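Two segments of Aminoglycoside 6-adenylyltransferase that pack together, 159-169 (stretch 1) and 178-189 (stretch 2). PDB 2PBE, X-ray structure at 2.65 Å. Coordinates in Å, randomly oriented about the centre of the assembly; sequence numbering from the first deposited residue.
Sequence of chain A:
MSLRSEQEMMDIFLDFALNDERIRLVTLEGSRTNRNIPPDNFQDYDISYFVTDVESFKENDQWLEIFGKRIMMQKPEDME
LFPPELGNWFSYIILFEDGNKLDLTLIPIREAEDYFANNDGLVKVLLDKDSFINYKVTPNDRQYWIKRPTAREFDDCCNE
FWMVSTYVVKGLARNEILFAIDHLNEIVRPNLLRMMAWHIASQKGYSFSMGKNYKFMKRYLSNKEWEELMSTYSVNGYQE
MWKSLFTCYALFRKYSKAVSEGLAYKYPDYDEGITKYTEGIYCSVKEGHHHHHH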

ATOM      1  N   ASN A 159      -8.539 -11.304 -14.617  1.00 24.86           N
ATOM      2  CA  ASN A 159      -8.401 -12.688 -15.028  1.00 23.33           C
ATOM      3  C   ASN A 159      -8.120 -13.552 -13.807  1.00 23.16           C
ATOM      4  O   ASN A 159      -8.837 -14.506 -13.537  1.00 23.01           O
ATOM      5  N   GLU A 160      -7.101 -13.179 -13.048  1.00 23.43           N
ATOM      6  CA  GLU A 160      -6.715 -13.913 -11.850  1.00 24.99           C
ATOM      7  C   GLU A 160      -7.830 -13.948 -10.821  1.00 24.98           C
ATOM      8  O   GLU A 160      -8.134 -14.996 -10.242  1.00 25.35           O
ATOM      9  N   PHE A 161      -8.435 -12.788 -10.587  1.00 24.27           N
ATOM     10  CA  PHE A 161      -9.526 -12.681  -9.627  1.00 22.23           C
ATOM     11  C   PHE A 161     -10.616 -13.711  -9.895  1.00 22.62           C
ATOM     12  O   PHE A 161     -10.888 -14.571  -9.069  1.00 22.94           O
ATOM     13  N   TRP A 162     -11.243 -13.605 -11.061  1.00 23.76           N
ATOM     14  CA  TRP A 162     -12.321 -14.511 -11.401  1.00 24.74           C
ATOM     15  C   TRP A 162     -11.903 -15.963 -11.563  1.00 25.72           C
ATOM     16  O   TRP A 162     -12.661 -16.865 -11.186  1.00 25.62           O
HETATM   17  N   MSE A 163     -10.711 -16.203 -12.105  1.00 26.70           N
HETATM   18  CA  MSE A 163     -10.275 -17.577 -12.279  1.00 28.36           C
HETATM   19  C   MSE A 163     -10.076 -18.288 -10.961  1.00 28.45           C
HETATM   20  O   MSE A 163     -10.675 -19.336 -10.728  1.00 27.98           O
ATOM     21  N   VAL A 164      -9.236 -17.731 -10.099  1.00 27.77           N
ATOM     22  CA  VAL A 164      -8.966 -18.362  -8.829  1.00 29.07           C
ATOM     23  C   VAL A 164     -10.262 -18.415  -8.033  1.00 30.29           C
ATOM     24  O   VAL A 164     -10.458 -19.266  -7.155  1.00 30.25           O
ATOM     25  N   SER A 165     -11.154 -17.495  -8.364  1.00 30.46           N
ATOM     26  CA  SER A 165     -12.432 -17.423  -7.696  1.00 30.66           C
ATOM     27  C   SER A 165     -13.219 -18.728  -7.857  1.00 32.17           C
ATOM     28  O   SER A 165     -13.939 -19.146  -6.937  1.00 32.83           O
ATOM     29  N   THR A 166     -13.080 -19.375  -9.016  1.00 31.73           N
ATOM     30  CA  THR A 166     -13.783 -20.637  -9.271  1.00 31.32           C
ATOM     31  C   THR A 166     -13.252 -21.765  -8.393  1.00 32.19           C
ATOM     32  O   THR A 166     -13.937 -22.768  -8.169  1.00 30.79           O
ATOM     33  N   TYR A 167     -12.014 -21.611  -7.934  1.00 33.41           N
ATOM     34  CA  TYR A 167     -11.416 -22.615  -7.072  1.00 33.18           C
ATOM     35  C   TYR A 167     -12.149 -22.570  -5.741  1.00 32.92           C
ATOM     36  O   TYR A 167     -12.373 -23.597  -5.119  1.00 34.61           O
ATOM     37  N   VAL A 168     -12.553 -21.371  -5.332  1.00 31.52           N
ATOM     38  CA  VAL A 168     -13.278 -21.184  -4.075  1.00 30.67           C
ATOM     39  C   VAL A 168     -14.685 -21.780  -4.196  1.00 32.11           C
ATOM     40  O   VAL A 168     -15.245 -22.338  -3.242  1.00 31.35           O
ATOM     41  N   VAL A 169     -15.254 -21.657  -5.384  1.00 32.26           N
ATOM     42  CA  VAL A 169     -16.573 -22.192  -5.630  1.00 34.14           C
ATOM     43  C   VAL A 169     -16.525 -23.723  -5.522  1.00 36.06           C
ATOM     44  O   VAL A 169     -17.313 -24.324  -4.775  1.00 35.31           O
ATOM     45  N   LEU A 178     -11.533 -25.660   3.632  1.00 43.84           N
ATOM     46  CA  LEU A 178     -10.181 -25.166   3.897  1.00 44.14           C
ATOM     47  C   LEU A 178      -9.487 -24.805   2.587  1.00 43.15           C
ATOM     48  O   LEU A 178      -8.714 -23.848   2.527  1.00 42.05           O
ATOM     49  N   PHE A 179      -9.782 -25.572   1.545  1.00 42.62           N
ATOM     50  CA  PHE A 179      -9.210 -25.321   0.219  1.00 42.76           C
ATOM     51  C   PHE A 179      -9.759 -23.978  -0.262  1.00 41.56           C
ATOM     52  O   PHE A 179      -9.025 -23.117  -0.773  1.00 39.99           O
ATOM     53  N   ALA A 180     -11.061 -23.804  -0.065  1.00 40.11           N
ATOM     54  CA  ALA A 180     -11.729 -22.580  -0.471  1.00 39.17           C
ATOM     55  C   ALA A 180     -11.179 -21.365   0.271  1.00 39.12           C
ATOM     56  O   ALA A 180     -10.882 -20.331  -0.347  1.00 38.63           O
ATOM     57  N   ILE A 181     -11.019 -21.506   1.585  1.00 38.71           N
ATOM     58  CA  ILE A 181     -10.521 -20.431   2.446  1.00 38.39           C
ATOM     59  C   ILE A 181      -9.110 -19.965   2.086  1.00 39.39           C
ATOM     60  O   ILE A 181      -8.818 -18.771   2.094  1.00 40.13           O
ATOM     61  N   ASP A 182      -8.226 -20.902   1.780  1.00 40.41           N
ATOM     62  CA  ASP A 182      -6.859 -20.518   1.450  1.00 42.09           C
ATOM     63  C   ASP A 182      -6.797 -19.703   0.156  1.00 40.79           C
ATOM     64  O   ASP A 182      -6.023 -18.752   0.055  1.00 40.78           O
ATOM     65  N   HIS A 183      -7.624 -20.051  -0.825  1.00 38.86           N
ATOM     66  CA  HIS A 183      -7.630 -19.316  -2.079  1.00 37.62           C
ATOM     67  C   HIS A 183      -8.300 -17.953  -1.909  1.00 36.19           C
ATOM     68  O   HIS A 183      -7.916 -16.964  -2.542  1.00 35.90           O
ATOM     69  N   LEU A 184      -9.311 -17.902  -1.054  1.00 34.85           N
ATOM     70  CA  LEU A 184      -9.992 -16.648  -0.808  1.00 34.29           C
ATOM     71  C   LEU A 184      -9.009 -15.687  -0.127  1.00 34.80           C
ATOM     72  O   LEU A 184      -8.791 -14.556  -0.578  1.00 35.80           O
ATOM     73  N   ASN A 185      -8.420 -16.148   0.963  1.00 33.54           N
ATOM     74  CA  ASN A 185      -7.499 -15.333   1.719  1.00 34.21           C
ATOM     75  C   ASN A 185      -6.233 -15.000   0.967  1.00 34.81           C
ATOM     76  O   ASN A 185      -5.732 -13.879   1.049  1.00 35.03           O
ATOM     77  N   GLU A 186      -5.714 -15.955   0.209  1.00 35.27           N
ATOM     78  CA  GLU A 186      -4.453 -15.718  -0.461  1.00 35.33           C
ATOM     79  C   GLU A 186      -4.463 -15.152  -1.853  1.00 33.85           C
ATOM     80  O   GLU A 186      -3.449 -14.623  -2.288  1.00 33.65           O
ATOM     81  N   ILE A 187      -5.573 -15.242  -2.566  1.00 32.21           N
ATOM     82  CA  ILE A 187      -5.584 -14.728  -3.928  1.00 31.16           C
ATOM     83  C   ILE A 187      -6.756 -13.826  -4.295  1.00 30.38           C
ATOM     84  O   ILE A 187      -6.564 -12.711  -4.768  1.00 28.92           O
ATOM     85  N   VAL A 188      -7.966 -14.322  -4.079  1.00 29.69           N
ATOM     86  CA  VAL A 188      -9.151 -13.558  -4.429  1.00 29.70           C
ATOM     87  C   VAL A 188      -9.216 -12.198  -3.762  1.00 28.86           C
ATOM     88  O   VAL A 188      -9.195 -11.191  -4.460  1.00 27.68           O
ATOM     89  N   ARG A 189      -9.298 -12.162  -2.428  1.00 28.06           N
ATOM     90  CA  ARG A 189      -9.353 -10.894  -1.704  1.00 27.45           C
ATOM     91  C   ARG A 189      -8.126 -10.023  -1.983  1.00 27.05           C
ATOM     92  O   ARG A 189      -8.255  -8.807  -2.125  1.00 28.10           O
TER

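The most unusual feature of this contact is a wider pi-type turn at 184-188 of the second helix, in the very part of stretch 2 that supplies Ile187 and Val188 to the interface. His183 O accepts hydrogen bonds from both Ile187 N (2.9 Å) and Val188 N (3.1 Å), and Arg189 N reaches back five residues to Leu184 O (3.1 Å). The two helices run nearly antiparallel, at 155°, and their axes approach to 8.2 Å. They are closest in register at Val168 and Ala180, whose CA atoms lie 4.2 Å apart; the small alanine side chain is met there by Val168, with Val168 CG1 4.0 Å from Ala180 CB and Val168 O 3.7 Å from the same methyl.

Two valines, both with chi1 t, interlock as knobs in holes. Val168 sits among Ala180, His183, Leu184 and Val188, its CG2 lying 3.8 Å from His183 CB. Val188, which gives up more surface than any other residue here, sits among Phe161, Val164, Ser165 and Val168. The two knobs touch each other, Val168 CG2 to Val188 CG2, at 4.0 Å, so each forms part of the other's socket. Val188 CG2 also lies 3.8 Å from Ser165 CA, while the Ser165 hydroxyl is hydrogen-bonded elsewhere in the structure.

Phe161 (chi1 t) leaves its helix sideways, but its ring end comes nearer: CE1 of Phe161 is 3.5 Å from CG1 of Val188, and the ring edge meets the backbone, with Phe161 CD1 3.5 Å from Val188 O. Val164 (t) and Ile187 (chi1 m, chi2 t) both point toward the opposite helix and meet at 3.5 Å between Val164 CG2 and Ile187 CG2. Glu160 (chi1 t, chi2 p) brings its carboxylate over this partly exposed margin, its OE1 3.5 Å from Ile187 CG2, a contact with a methyl group rather than a polar pairing.

Tyr167 and His183, both chi1 m and both directed toward the other helix, form an edge-to-face aromatic pair. The tyrosine presents its edge to the imidazole face, with ring centroids 5.4 Å apart and planes at 75°; Tyr167 CB also approaches His183 CD2 at 3.6 Å. Beside them Phe179 (chi1 t) starts sideways and brings its ring end inward, placing CE2 of Phe179 3.7 Å from Tyr167 O.

No hydrogen bond crosses between the stretches: the 547 Å² of buried surface is held chiefly by apolar and aromatic packing.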

ATOM      1  CB  ASN A 159      -7.267 -12.802 -16.046  1.00 22.53           C
ATOM      2  CG  ASN A 159      -7.276 -14.122 -16.789  1.00 22.39           C
ATOM      3  OD1 ASN A 159      -7.715 -14.209 -17.941  1.00 19.74           O
ATOM      4  ND2 ASN A 159      -6.795 -15.158 -16.130  1.00 19.01           N
ATOM      5  CB  GLU A 160      -5.471 -13.275 -11.221  1.00 27.52           C
ATOM      6  CG  GLU A 160      -4.928 -13.991  -9.984  1.00 32.91           C
ATOM      7  CD  GLU A 160      -4.307 -15.355 -10.286  1.00 36.57           C
ATOM      8  OE1 GLU A 160      -3.719 -15.954  -9.358  1.00 38.37           O
ATOM      9  OE2 GLU A 160      -4.412 -15.833 -11.440  1.00 39.02           O
ATOM     10  CB  PHE A 161     -10.175 -11.310  -9.690  1.00 21.16           C
ATOM     11  CG  PHE A 161     -11.324 -11.148  -8.736  1.00 19.46           C
ATOM     12  CD1 PHE A 161     -11.075 -10.866  -7.385  1.00 17.40           C
ATOM     13  CD2 PHE A 161     -12.653 -11.321  -9.163  1.00 19.31           C
ATOM     14  CE1 PHE A 161     -12.131 -10.752  -6.454  1.00 15.55           C
ATOM     15  CE2 PHE A 161     -13.731 -11.211  -8.240  1.00 18.30           C
ATOM     16  CZ  PHE A 161     -13.452 -10.922  -6.874  1.00 17.39           C
ATOM     17  CB  TRP A 162     -13.040 -14.002 -12.642  1.00 24.86           C
ATOM     18  CG  TRP A 162     -13.669 -12.672 -12.412  1.00 23.74           C
ATOM     19  CD1 TRP A 162     -13.153 -11.451 -12.762  1.00 23.46           C
ATOM     20  CD2 TRP A 162     -14.891 -12.408 -11.725  1.00 23.05           C
ATOM     21  NE1 TRP A 162     -13.981 -10.439 -12.334  1.00 23.39           N
ATOM     22  CE2 TRP A 162     -15.054 -10.988 -11.693  1.00 23.75           C
ATOM     23  CE3 TRP A 162     -15.872 -13.226 -11.126  1.00 23.22           C
ATOM     24  CZ2 TRP A 162     -16.169 -10.350 -11.084  1.00 23.73           C
ATOM     25  CZ3 TRP A 162     -17.004 -12.593 -10.502  1.00 25.19           C
ATOM     26  CH2 TRP A 162     -17.131 -11.158 -10.493  1.00 24.75           C
HETATM   27  CB  MSE A 163      -8.987 -17.644 -13.096  1.00 34.19           C
HETATM   28  CG  MSE A 163      -8.504 -19.078 -13.399  1.00 40.84           C
HETATM   29 SE   MSE A 163      -9.770 -20.199 -14.420  1.00 54.68          SE
HETATM   30  CE  MSE A 163      -9.169 -19.868 -16.246  1.00 47.01           C
ATOM     31  CB  VAL A 164      -7.903 -17.588  -8.071  1.00 29.41           C
ATOM     32  CG1 VAL A 164      -7.706 -18.177  -6.685  1.00 28.95           C
ATOM     33  CG2 VAL A 164      -6.600 -17.629  -8.866  1.00 28.36           C
ATOM     34  CB  SER A 165     -13.231 -16.260  -8.271  1.00 30.53           C
ATOM     35  OG  SER A 165     -14.428 -16.104  -7.565  1.00 32.08           O
ATOM     36  CB  THR A 166     -13.655 -21.115 -10.719  1.00 30.82           C
ATOM     37  OG1 THR A 166     -12.292 -21.456 -10.985  1.00 32.09           O
ATOM     38  CG2 THR A 166     -14.126 -20.051 -11.677  1.00 30.23           C
ATOM     39  CB  TYR A 167      -9.929 -22.335  -6.878  1.00 34.29           C
ATOM     40  CG  TYR A 167      -9.042 -22.487  -8.120  1.00 35.81           C
ATOM     41  CD1 TYR A 167      -9.584 -22.520  -9.441  1.00 36.21           C
ATOM     42  CD2 TYR A 167      -7.632 -22.555  -7.976  1.00 37.05           C
ATOM     43  CE1 TYR A 167      -8.734 -22.615 -10.592  1.00 38.71           C
ATOM     44  CE2 TYR A 167      -6.771 -22.656  -9.123  1.00 38.27           C
ATOM     45  CZ  TYR A 167      -7.334 -22.683 -10.418  1.00 39.20           C
ATOM     46  OH  TYR A 167      -6.503 -22.758 -11.506  1.00 40.56           O
ATOM     47  CB  VAL A 168     -13.381 -19.663  -3.716  1.00 29.09           C
ATOM     48  CG1 VAL A 168     -14.058 -19.465  -2.364  1.00 25.46           C
ATOM     49  CG2 VAL A 168     -11.974 -19.045  -3.704  1.00 26.38           C
ATOM     50  CB  VAL A 169     -17.067 -21.762  -7.031  1.00 33.46           C
ATOM     51  CG1 VAL A 169     -18.364 -22.464  -7.382  1.00 34.06           C
ATOM     52  CG2 VAL A 169     -17.278 -20.254  -7.053  1.00 32.02           C
ATOM     53  CB  LEU A 178      -9.371 -26.211   4.673  1.00 45.10           C
ATOM     54  CG  LEU A 178      -9.362 -26.077   6.209  1.00 46.36           C
ATOM     55  CD1 LEU A 178     -10.789 -26.107   6.772  1.00 47.01           C
ATOM     56  CD2 LEU A 178      -8.548 -27.221   6.802  1.00 45.42           C
ATOM     57  CB  PHE A 179      -9.635 -26.430  -0.748  1.00 43.85           C
ATOM     58  CG  PHE A 179      -9.088 -26.276  -2.148  1.00 46.03           C
ATOM     59  CD1 PHE A 179      -7.717 -26.486  -2.410  1.00 46.56           C
ATOM     60  CD2 PHE A 179      -9.951 -25.970  -3.227  1.00 47.76           C
ATOM     61  CE1 PHE A 179      -7.200 -26.407  -3.751  1.00 46.16           C
ATOM     62  CE2 PHE A 179      -9.457 -25.880  -4.569  1.00 46.86           C
ATOM     63  CZ  PHE A 179      -8.085 -26.100  -4.838  1.00 46.52           C
ATOM     64  CB  ALA A 180     -13.212 -22.725  -0.230  1.00 38.30           C
ATOM     65  CB  ILE A 181     -10.546 -20.869   3.931  1.00 37.67           C
ATOM     66  CG1 ILE A 181     -11.995 -20.957   4.408  1.00 39.34           C
ATOM     67  CG2 ILE A 181      -9.796 -19.872   4.808  1.00 37.37           C
ATOM     68  CD1 ILE A 181     -12.178 -21.607   5.767  1.00 37.17           C
ATOM     69  CB  ASP A 182      -5.958 -21.762   1.381  1.00 45.18           C
ATOM     70  CG  ASP A 182      -5.678 -22.361   2.761  1.00 48.53           C
ATOM     71  OD1 ASP A 182      -6.628 -22.505   3.561  1.00 51.70           O
ATOM     72  OD2 ASP A 182      -4.515 -22.696   3.051  1.00 50.59           O
ATOM     73  CB  HIS A 183      -8.339 -20.118  -3.168  1.00 39.54           C
ATOM     74  CG  HIS A 183      -7.578 -21.327  -3.610  1.00 41.31           C
ATOM     75  ND1 HIS A 183      -6.239 -21.280  -3.948  1.00 42.06           N
ATOM     76  CD2 HIS A 183      -7.973 -22.603  -3.821  1.00 42.38           C
ATOM     77  CE1 HIS A 183      -5.847 -22.471  -4.355  1.00 42.30           C
ATOM     78  NE2 HIS A 183      -6.879 -23.291  -4.289  1.00 43.40           N
ATOM     79  CB  LEU A 184     -11.196 -16.864   0.104  1.00 32.45           C
ATOM     80  CG  LEU A 184     -11.917 -15.575   0.509  1.00 33.63           C
ATOM     81  CD1 LEU A 184     -12.595 -14.965  -0.710  1.00 30.84           C
ATOM     82  CD2 LEU A 184     -12.925 -15.857   1.613  1.00 31.45           C
ATOM     83  CB  ASN A 185      -7.122 -16.041   3.019  1.00 34.25           C
ATOM     84  CG  ASN A 185      -8.291 -16.179   3.961  1.00 37.00           C
ATOM     85  OD1 ASN A 185      -8.313 -17.067   4.808  1.00 37.09           O
ATOM     86  ND2 ASN A 185      -9.273 -15.293   3.825  1.00 38.67           N
ATOM     87  CB  GLU A 186      -3.620 -17.002  -0.452  1.00 38.49           C
ATOM     88  CG  GLU A 186      -3.366 -17.556   0.944  1.00 45.38           C
ATOM     89  CD  GLU A 186      -2.401 -18.722   0.937  1.00 50.45           C
ATOM     90  OE1 GLU A 186      -2.629 -19.666   0.144  1.00 53.33           O
ATOM     91  OE2 GLU A 186      -1.425 -18.699   1.727  1.00 53.16           O
ATOM     92  CB  ILE A 187      -5.499 -15.906  -4.927  1.00 30.74           C
ATOM     93  CG1 ILE A 187      -4.196 -16.683  -4.677  1.00 31.63           C
ATOM     94  CG2 ILE A 187      -5.541 -15.399  -6.371  1.00 29.57           C
ATOM     95  CD1 ILE A 187      -4.178 -18.086  -5.262  1.00 33.55           C
ATOM     96  CB  VAL A 188     -10.404 -14.369  -4.118  1.00 29.64           C
ATOM     97  CG1 VAL A 188     -11.653 -13.553  -4.390  1.00 29.38           C
ATOM     98  CG2 VAL A 188     -10.385 -15.633  -4.975  1.00 30.34           C
ATOM     99  CB  ARG A 189      -9.493 -11.115  -0.196  1.00 28.58           C
ATOM    100  CG  ARG A 189      -9.784  -9.830   0.557  1.00 27.96           C
ATOM    101  CD  ARG A 189      -9.855 -10.028   2.069  1.00 29.12           C
ATOM    102  NE  ARG A 189     -10.994 -10.833   2.501  1.00 30.79           N
ATOM    103  CZ  ARG A 189     -10.893 -12.061   3.004  1.00 33.82           C
ATOM    104  NH1 ARG A 189      -9.696 -12.634   3.138  1.00 34.25           N
ATOM    105  NH2 ARG A 189     -11.984 -12.710   3.385  1.00 32.93           N
TER